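Local structure of N-acetylcysteine deacetylase (Bacillus subtilis, 1YSJ) at residues A26-A29 / F30-L34; H124-H127 / T128-I132; N139-R142 / A143-K146. The protein probably catalyses the hydrolysis of N-acetylcysteine to cysteine and acetate with two divalent metal ions, in the pathway that recovers cysteine sulfur from S-(2-succino)cysteine. The protein carries 1 engineered substitution. All blocks are in the same frame, centred on the assembly; numbering follows the deposited sequence.

Contact 1 (A26-A29 / F30-L34); sequences ADKA and FHTRL
The opening turn of helix 28-43, where K28 meets T32 and A26 meets F30, is a worked example of a helix start in which one side chain adds to the main-chain bonds. The T32 hydroxyl stands beside its own backbone N (chi1 -62°), and from there OG1 donates to K28 O at 3.0 Å. The amide T32 N reaches the same K28 O, also at 3.0 Å, from the opposite face of the carbonyl plane, which leaves that oxygen with two donors. This back-bonding of a threonine to the carbonyl four residues earlier is familiar from helices and turns the hydroxyl back against the helix's own backbone. Flanking i to i+4 bonds run from H31 N to D27 O (3.1 Å) and from R33 N to A29 O (3.2 Å).

F30 carries the apolar side of the turn. Its CB lies 3.3 Å from A26 O and 4.3 Å from A26 CB, while CG, anti to the backbone N (chi1 -178°), directs the ring away from the first residues. One face of that ring receives L34 CG, 4.0 Å above the ring plane and offset toward the rim. Beyond the turn, F30 touches M136 and L137 of helix 124-139, H31 packs on L385 and T386 of helix 384-402, and the R33 guanidinium forms a salt bridge with E65.

Contact 2 (H124-H127 / T128-I132); sequences HDFH and TASII. With NI (nickel (II) ion), chain C.
T128 and S130 each turn a hydroxyl back onto the carbonyl four residues earlier, at H124 and F126, in the first turns of helix 124-139. T128 OG1 donates to H124 O and S130 OG to F126 O, each at 3.0 Å. In both cases the amide of the same residue arrives from the other face of the carbonyl, so two donors grip each oxygen; S130 OG comes in well above the F126 carbonyl plane. S130 places OG beside its backbone N (chi1 -70°).

Plain main-chain bonds complete the turns: A129 N to D125 O is almost straight, and I131 N meets H127 O at 3.1 Å.

Among ring contacts, S130 OG sits 3.3 Å above one face of the F126 ring, offset toward the rim. Its proton is spent on F126 O, so the oxygen meets the ring in van der Waals contact, not through an O-H...pi bond.

Metal binding belongs to H124, whose NE2 holds a nickel ion at 2.0 Å together with two waters, C122 and H182, in the dinuclear M20 site. ND1 is hydrogen-bonded to D99, a second-shell partner that, with the metal bond at NE2, probably helps to fix the ring's rotation.

D125 pairs with R38 and H42 of helix 28-43, H127 bonds to D97 and N183 near the C-terminal ends of strands 91-97 and 175-184, neighbours mid-sheet, and F126 and S130 lie against helix 384-402.

Contact 3 (N139-R142 / A143-K146); sequences NQRR and AELK
R141 folds at its third torsion (chi3 69°), while E144 runs out straight beyond CG (chi2 -176°), and these two shapes bring a guanidinium and a carboxylate together three residues apart. The arginine grips side-on, with two nitrogens and one oxygen for each: NE donates to E144 OE1 at 2.9 Å, and NH2 donates to E144 OE2 at 2.7 Å in an almost straight bond. Both acceptors lie in or near the guanidinium plane, so the arginine offers its edge. The carboxylate is not coplanar with it; the two groups are turned 47° against each other, and both oxygens are met from above the carboxylate plane. The R141 group is held on a further side, because NH1 forms a salt bridge with E394 of helix 384-402. The two carboxylates, E144 and E394, are thus spread over NE, NH2 and NH1 and together hold the guanidinium in its orientation.

R142 turns back the other way along the chain. Its NH2 lies 2.6 Å from N139 OD1, nearly in line with the amide C=O and in the guanidinium plane, and NE adds weak bonds to N139 O and OD1. This clamps the arginine onto the residue three places before it. L145 CG comes to 3.9 Å from R141 O, and its side chain continues into apolar cover from I83, V397 and L400.

The backbone itself turns through E144 N to R141 O at 3.0 Å and L145 N to R142 O at 3.2 Å, each donor above the plane of the carbonyl it meets. Two overlapping type I turns result, and they form part of the connection from helix 124-139 to strand 148-154 in a beta-alpha-beta crossover whose first strand is 91-97.

Overall arrangement
From the N terminus, contact 1 starts helix 28-43, contact 2 starts helix 124-139, and contact 3 follows that helix as the chain heads for strand 148-154. Each is confined to one short run of chain, so none encloses a long loop; they follow in series and neither nest nor cross. Contacts 1 and 2 meet where L34 CD2 packs 3.5 Å from A129 O, joining the two helices. Contact 3 touches neither, its centre lying about 20 Å from that of contact 1 and 21 Å from that of contact 2. Helix 384-402 touches all three: contacts 1 and 2 rest on its first turns (A384 to S389), contact 3 on its later part (E394, V397, L400).

Contact 1 (A26-A29 / F30-L34)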
loop_
_atom_site.group_PDB
_atom_site.type_symbol
_atom_site.label_atom_id
_atom_site.label_comp_id
_atom_site.label_asym_id
_atom_site.label_seq_id
_atom_site.Cartn_x
_atom_site.Cartn_y
_atom_site.Cartn_z
ATOM N N ALA A 26 -41.151 22.469 -39.293
ATOM C CA ALA A 26 -40.555 21.475 -38.352
ATOM C C ALA A 26 -39.625 22.158 -37.344
ATOM O O ALA A 26 -38.407 21.946 -37.349
ATOM C CB ALA A 26 -39.824 20.374 -39.125
ATOM N N ASP A 27 -40.215 22.991 -36.489
ATOM C CA ASP A 27 -39.472 23.698 -35.451
ATOM C C ASP A 27 -39.701 23.035 -34.095
ATOM O O ASP A 27 -38.786 22.418 -33.537
ATOM C CB ASP A 27 -39.867 25.182 -35.418
ATOM C CG ASP A 27 -39.150 25.964 -34.323
ATOM O OD1 ASP A 27 -37.959 25.689 -34.053
ATOM O OD2 ASP A 27 -39.783 26.870 -33.738
ATOM N N LYS A 28 -40.923 23.156 -33.575
ATOM C CA LYS A 28 -41.269 22.574 -32.281
ATOM C C LYS A 28 -41.403 21.055 -32.366
ATOM O O LYS A 28 -41.052 20.344 -31.424
ATOM C CB LYS A 28 -42.547 23.204 -31.725
ATOM C CG LYS A 28 -42.703 23.062 -30.212
ATOM C CD LYS A 28 -43.858 23.905 -29.683
ATOM C CE LYS A 28 -43.530 25.394 -29.694
ATOM N NZ LYS A 28 -44.688 26.219 -29.262
ATOM N N ALA A 29 -41.901 20.567 -33.501
ATOM C CA ALA A 29 -42.048 19.132 -33.741
ATOM C C ALA A 29 -40.696 18.423 -33.815
ATOM O O ALA A 29 -40.536 17.328 -33.271
ATOM C CB ALA A 29 -42.856 18.882 -35.006
ATOM N N PHE A 30 -39.732 19.054 -34.485
ATOM C CA PHE A 30 -38.380 18.510 -34.604
ATOM C C PHE A 30 -37.628 18.565 -33.278
ATOM O O PHE A 30 -36.885 17.640 -32.956
ATOM C CB PHE A 30 -37.583 19.226 -35.701
ATOM C CG PHE A 30 -36.197 18.671 -35.907
ATOM C CD1 PHE A 30 -36.009 17.449 -36.546
ATOM C CD2 PHE A 30 -35.077 19.372 -35.460
ATOM C CE1 PHE A 30 -34.725 16.928 -36.738
ATOM C CE2 PHE A 30 -33.785 18.858 -35.646
ATOM C CZ PHE A 30 -33.611 17.634 -36.286
ATOM N N HIS A 31 -37.827 19.640 -32.516
ATOM C CA HIS A 31 -37.170 19.800 -31.217
ATOM C C HIS A 31 -37.651 18.764 -30.196
ATOM O O HIS A 31 -36.833 18.114 -29.544
ATOM C CB HIS A 31 -37.330 21.230 -30.683
ATOM C CG HIS A 31 -36.581 21.493 -29.411
ATOM N ND1 HIS A 31 -35.331 20.965 -29.156
ATOM C CD2 HIS A 31 -36.898 22.245 -28.329
ATOM C CE1 HIS A 31 -34.917 21.369 -27.968
ATOM N NE2 HIS A 31 -35.850 22.147 -27.445
ATOM N N THR A 32 -38.972 18.614 -30.078
ATOM C CA THR A 32 -39.595 17.587 -29.228
ATOM C C THR A 32 -39.095 16.183 -29.589
ATOM O O THR A 32 -38.885 15.342 -28.712
ATOM C CB THR A 32 -41.140 17.647 -29.324
ATOM O OG1 THR A 32 -41.595 18.923 -28.859
ATOM C CG2 THR A 32 -41.799 16.552 -28.489
ATOM N N ARG A 33 -38.895 15.951 -30.884
ATOM C CA ARG A 33 -38.349 14.695 -31.389
ATOM C C ARG A 33 -36.910 14.472 -30.910
ATOM O O ARG A 33 -36.506 13.334 -30.660
ATOM C CB ARG A 33 -38.417 14.680 -32.918
ATOM C CG ARG A 33 -38.031 13.362 -33.561
ATOM C CD ARG A 33 -38.090 13.458 -35.073
ATOM N NE ARG A 33 -37.880 12.154 -35.692
ATOM C CZ ARG A 33 -37.998 11.906 -36.991
ATOM N NH1 ARG A 33 -38.330 12.876 -37.833
ATOM N NH2 ARG A 33 -37.788 10.679 -37.446
ATOM N N LEU A 34 -36.149 15.557 -30.782
ATOM C CA LEU A 34 -34.787 15.496 -30.246
ATOM C C LEU A 34 -34.793 15.258 -28.737
ATOM O O LEU A 34 -34.007 14.462 -28.225
ATOM C CB LEU A 34 -34.020 16.786 -30.556
ATOM C CG LEU A 34 -33.679 17.136 -32.007
ATOM C CD1 LEU A 34 -32.958 18.472 -32.056
ATOM C CD2 LEU A 34 -32.820 16.053 -32.634
#

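Contact 2 (H124-H127 / T128-I132)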
loop_
_atom_site.group_PDB
_atom_site.type_symbol
_atom_site.label_atom_id
_atom_site.label_comp_id
_atom_site.label_asym_id
_atom_site.label_seq_id
_atom_site.Cartn_x
_atom_site.Cartn_y
_atom_site.Cartn_z
ATOM N N HIS A 124 -23.819 12.049 -22.668
ATOM C CA HIS A 124 -23.628 11.332 -23.933
ATOM C C HIS A 124 -24.951 11.031 -24.632
ATOM O O HIS A 124 -24.997 10.871 -25.861
ATOM C CB HIS A 124 -22.831 10.049 -23.701
ATOM C CG HIS A 124 -21.419 10.287 -23.258
ATOM N ND1 HIS A 124 -20.470 9.287 -23.230
ATOM C CD2 HIS A 124 -20.792 11.412 -22.835
ATOM C CE1 HIS A 124 -19.324 9.782 -22.794
ATOM N NE2 HIS A 124 -19.492 11.069 -22.550
ATOM N N ASP A 125 -26.019 10.943 -23.841
ATOM C CA ASP A 125 -27.370 10.883 -24.373
ATOM C C ASP A 125 -27.658 12.151 -25.195
ATOM O O ASP A 125 -28.143 12.062 -26.326
ATOM C CB ASP A 125 -28.402 10.686 -23.244
ATOM C CG ASP A 125 -28.275 11.716 -22.122
ATOM O OD1 ASP A 125 -27.165 12.238 -21.883
ATOM O OD2 ASP A 125 -29.296 11.997 -21.460
ATOM N N PHE A 126 -27.325 13.314 -24.625
ATOM C CA PHE A 126 -27.379 14.598 -25.329
ATOM C C PHE A 126 -26.537 14.638 -26.609
ATOM O O PHE A 126 -27.032 15.067 -27.652
ATOM C CB PHE A 126 -26.999 15.752 -24.390
ATOM C CG PHE A 126 -26.665 17.040 -25.101
ATOM C CD1 PHE A 126 -27.670 17.839 -25.637
ATOM C CD2 PHE A 126 -25.340 17.457 -25.224
ATOM C CE1 PHE A 126 -27.364 19.027 -26.294
ATOM C CE2 PHE A 126 -25.021 18.646 -25.880
ATOM C CZ PHE A 126 -26.036 19.433 -26.416
ATOM N N HIS A 127 -25.276 14.205 -26.533
ATOM C CA HIS A 127 -24.402 14.182 -27.712
ATOM C C HIS A 127 -25.020 13.358 -28.833
ATOM O O HIS A 127 -25.056 13.803 -29.984
ATOM C CB HIS A 127 -23.008 13.627 -27.393
ATOM C CG HIS A 127 -22.271 14.394 -26.341
ATOM N ND1 HIS A 127 -21.303 13.818 -25.547
ATOM C CD2 HIS A 127 -22.370 15.683 -25.939
ATOM C CE1 HIS A 127 -20.831 14.722 -24.708
ATOM N NE2 HIS A 127 -21.467 15.860 -24.922
ATOM N N THR A 128 -25.507 12.167 -28.475
ATOM C CA THR A 128 -26.122 11.237 -29.418
ATOM C C THR A 128 -27.358 11.829 -30.096
ATOM O O THR A 128 -27.424 11.872 -31.327
ATOM C CB THR A 128 -26.459 9.882 -28.731
ATOM O OG1 THR A 128 -25.239 9.245 -28.326
ATOM C CG2 THR A 128 -27.231 8.953 -29.669
ATOM N N ALA A 129 -28.316 12.294 -29.298
ATOM C CA ALA A 129 -29.545 12.894 -29.831
ATOM C C ALA A 129 -29.275 14.106 -30.733
ATOM O O ALA A 129 -29.908 14.245 -31.778
ATOM C CB ALA A 129 -30.499 13.261 -28.707
ATOM N N SER A 130 -28.324 14.953 -30.331
ATOM C CA SER A 130 -27.897 16.117 -31.122
ATOM C C SER A 130 -27.388 15.732 -32.501
ATOM O O SER A 130 -27.816 16.308 -33.501
ATOM C CB SER A 130 -26.803 16.904 -30.395
ATOM O OG SER A 130 -27.314 17.573 -29.258
ATOM N N ILE A 131 -26.482 14.757 -32.546
ATOM C CA ILE A 131 -25.853 14.327 -33.797
ATOM C C ILE A 131 -26.819 13.514 -34.680
ATOM O O ILE A 131 -26.642 13.439 -35.903
ATOM C CB ILE A 131 -24.493 13.589 -33.533
ATOM C CG1 ILE A 131 -23.496 14.509 -32.809
ATOM C CG2 ILE A 131 -23.855 13.054 -34.819
ATOM C CD1 ILE A 131 -23.308 15.890 -33.444
ATOM N N ILE A 132 -27.843 12.921 -34.067
ATOM C CA ILE A 132 -28.928 12.326 -34.844
ATOM C C ILE A 132 -29.721 13.463 -35.491
ATOM O O ILE A 132 -30.083 13.386 -36.673
ATOM C CB ILE A 132 -29.858 11.417 -33.997
ATOM C CG1 ILE A 132 -29.140 10.128 -33.605
ATOM C CG2 ILE A 132 -31.134 11.081 -34.772
ATOM C CD1 ILE A 132 -29.889 9.288 -32.581
HETATM NI NI NI C . -18.150 12.422 -21.793
HETATM O O HOH W 1 -16.475 11.858 -21.143
HETATM O O HOH W 2 -17.103 12.016 -23.771
#

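Contact 3 (N139-R142 / A143-K146)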
loop_
_atom_site.group_PDB
_atom_site.type_symbol
_atom_site.label_atom_id
_atom_site.label_comp_id
_atom_site.label_asym_id
_atom_site.label_seq_id
_atom_site.Cartn_x
_atom_site.Cartn_y
_atom_site.Cartn_z
ATOM N N ASN A 139 -29.876 15.380 -44.004
ATOM C CA ASN A 139 -30.646 14.498 -44.881
ATOM C C ASN A 139 -31.561 15.265 -45.843
ATOM O O ASN A 139 -31.877 14.777 -46.930
ATOM C CB ASN A 139 -31.462 13.512 -44.032
ATOM C CG ASN A 139 -32.203 12.483 -44.867
ATOM O OD1 ASN A 139 -31.622 11.836 -45.740
ATOM N ND2 ASN A 139 -33.497 12.321 -44.596
ATOM N N GLN A 140 -31.983 16.462 -45.437
ATOM C CA GLN A 140 -32.841 17.307 -46.262
ATOM C C GLN A 140 -32.045 18.424 -46.936
ATOM O O GLN A 140 -32.627 19.355 -47.497
ATOM C CB GLN A 140 -33.986 17.913 -45.434
ATOM C CG GLN A 140 -34.775 16.927 -44.565
ATOM C CD GLN A 140 -35.573 15.897 -45.362
ATOM O OE1 GLN A 140 -35.578 14.713 -45.026
ATOM N NE2 GLN A 140 -36.252 16.344 -46.416
ATOM N N ARG A 141 -30.716 18.320 -46.883
ATOM C CA ARG A 141 -29.818 19.359 -47.411
ATOM C C ARG A 141 -28.668 18.780 -48.246
ATOM O O ARG A 141 -27.585 19.375 -48.331
ATOM C CB ARG A 141 -29.253 20.206 -46.263
ATOM C CG ARG A 141 -30.262 21.131 -45.591
ATOM C CD ARG A 141 -29.611 21.925 -44.465
ATOM N NE ARG A 141 -28.661 22.921 -44.962
ATOM C CZ ARG A 141 -27.818 23.611 -44.196
ATOM N NH1 ARG A 141 -27.788 23.416 -42.882
ATOM N NH2 ARG A 141 -26.997 24.496 -44.745
ATOM N N ARG A 142 -28.916 17.626 -48.864
ATOM C CA ARG A 142 -27.898 16.884 -49.621
ATOM C C ARG A 142 -27.314 17.655 -50.801
ATOM O O ARG A 142 -26.146 17.468 -51.144
ATOM C CB ARG A 142 -28.460 15.543 -50.103
ATOM C CG ARG A 142 -28.765 14.567 -48.985
ATOM C CD ARG A 142 -29.565 13.393 -49.496
ATOM N NE ARG A 142 -29.955 12.487 -48.419
ATOM C CZ ARG A 142 -29.283 11.394 -48.069
ATOM N NH1 ARG A 142 -28.168 11.058 -48.703
ATOM N NH2 ARG A 142 -29.726 10.634 -47.080
ATOM N N ALA A 143 -28.125 18.518 -51.413
ATOM C CA ALA A 143 -27.676 19.364 -52.523
ATOM C C ALA A 143 -26.615 20.388 -52.100
ATOM O O ALA A 143 -25.828 20.850 -52.930
ATOM C CB ALA A 143 -28.862 20.056 -53.185
ATOM N N GLU A 144 -26.600 20.735 -50.813
ATOM C CA GLU A 144 -25.626 21.686 -50.263
ATOM C C GLU A 144 -24.288 21.030 -49.918
ATOM O O GLU A 144 -23.272 21.717 -49.792
ATOM C CB GLU A 144 -26.188 22.381 -49.019
ATOM C CG GLU A 144 -27.364 23.314 -49.286
ATOM C CD GLU A 144 -27.816 24.058 -48.037
ATOM O OE1 GLU A 144 -28.997 23.902 -47.643
ATOM O OE2 GLU A 144 -26.989 24.793 -47.444
ATOM N N LEU A 145 -24.291 19.708 -49.761
ATOM C CA LEU A 145 -23.082 18.980 -49.381
ATOM C C LEU A 145 -22.167 18.697 -50.568
ATOM O O LEU A 145 -22.554 18.001 -51.512
ATOM C CB LEU A 145 -23.433 17.673 -48.661
ATOM C CG LEU A 145 -24.161 17.735 -47.314
ATOM C CD1 LEU A 145 -24.528 16.329 -46.852
ATOM C CD2 LEU A 145 -23.326 18.450 -46.255
ATOM N N LYS A 146 -20.955 19.241 -50.510
ATOM C CA LYS A 146 -19.939 18.986 -51.529
ATOM C C LYS A 146 -19.095 17.777 -51.117
ATOM O O LYS A 146 -17.869 17.851 -50.989
ATOM C CB LYS A 146 -19.056 20.223 -51.761
ATOM C CG LYS A 146 -19.797 21.552 -51.923
ATOM C CD LYS A 146 -20.603 21.625 -53.213
ATOM C CE LYS A 146 -20.797 23.073 -53.666
ATOM N NZ LYS A 146 -21.372 23.950 -52.601
HETATM O O HOH W 3 -24.266 18.248 -53.477
#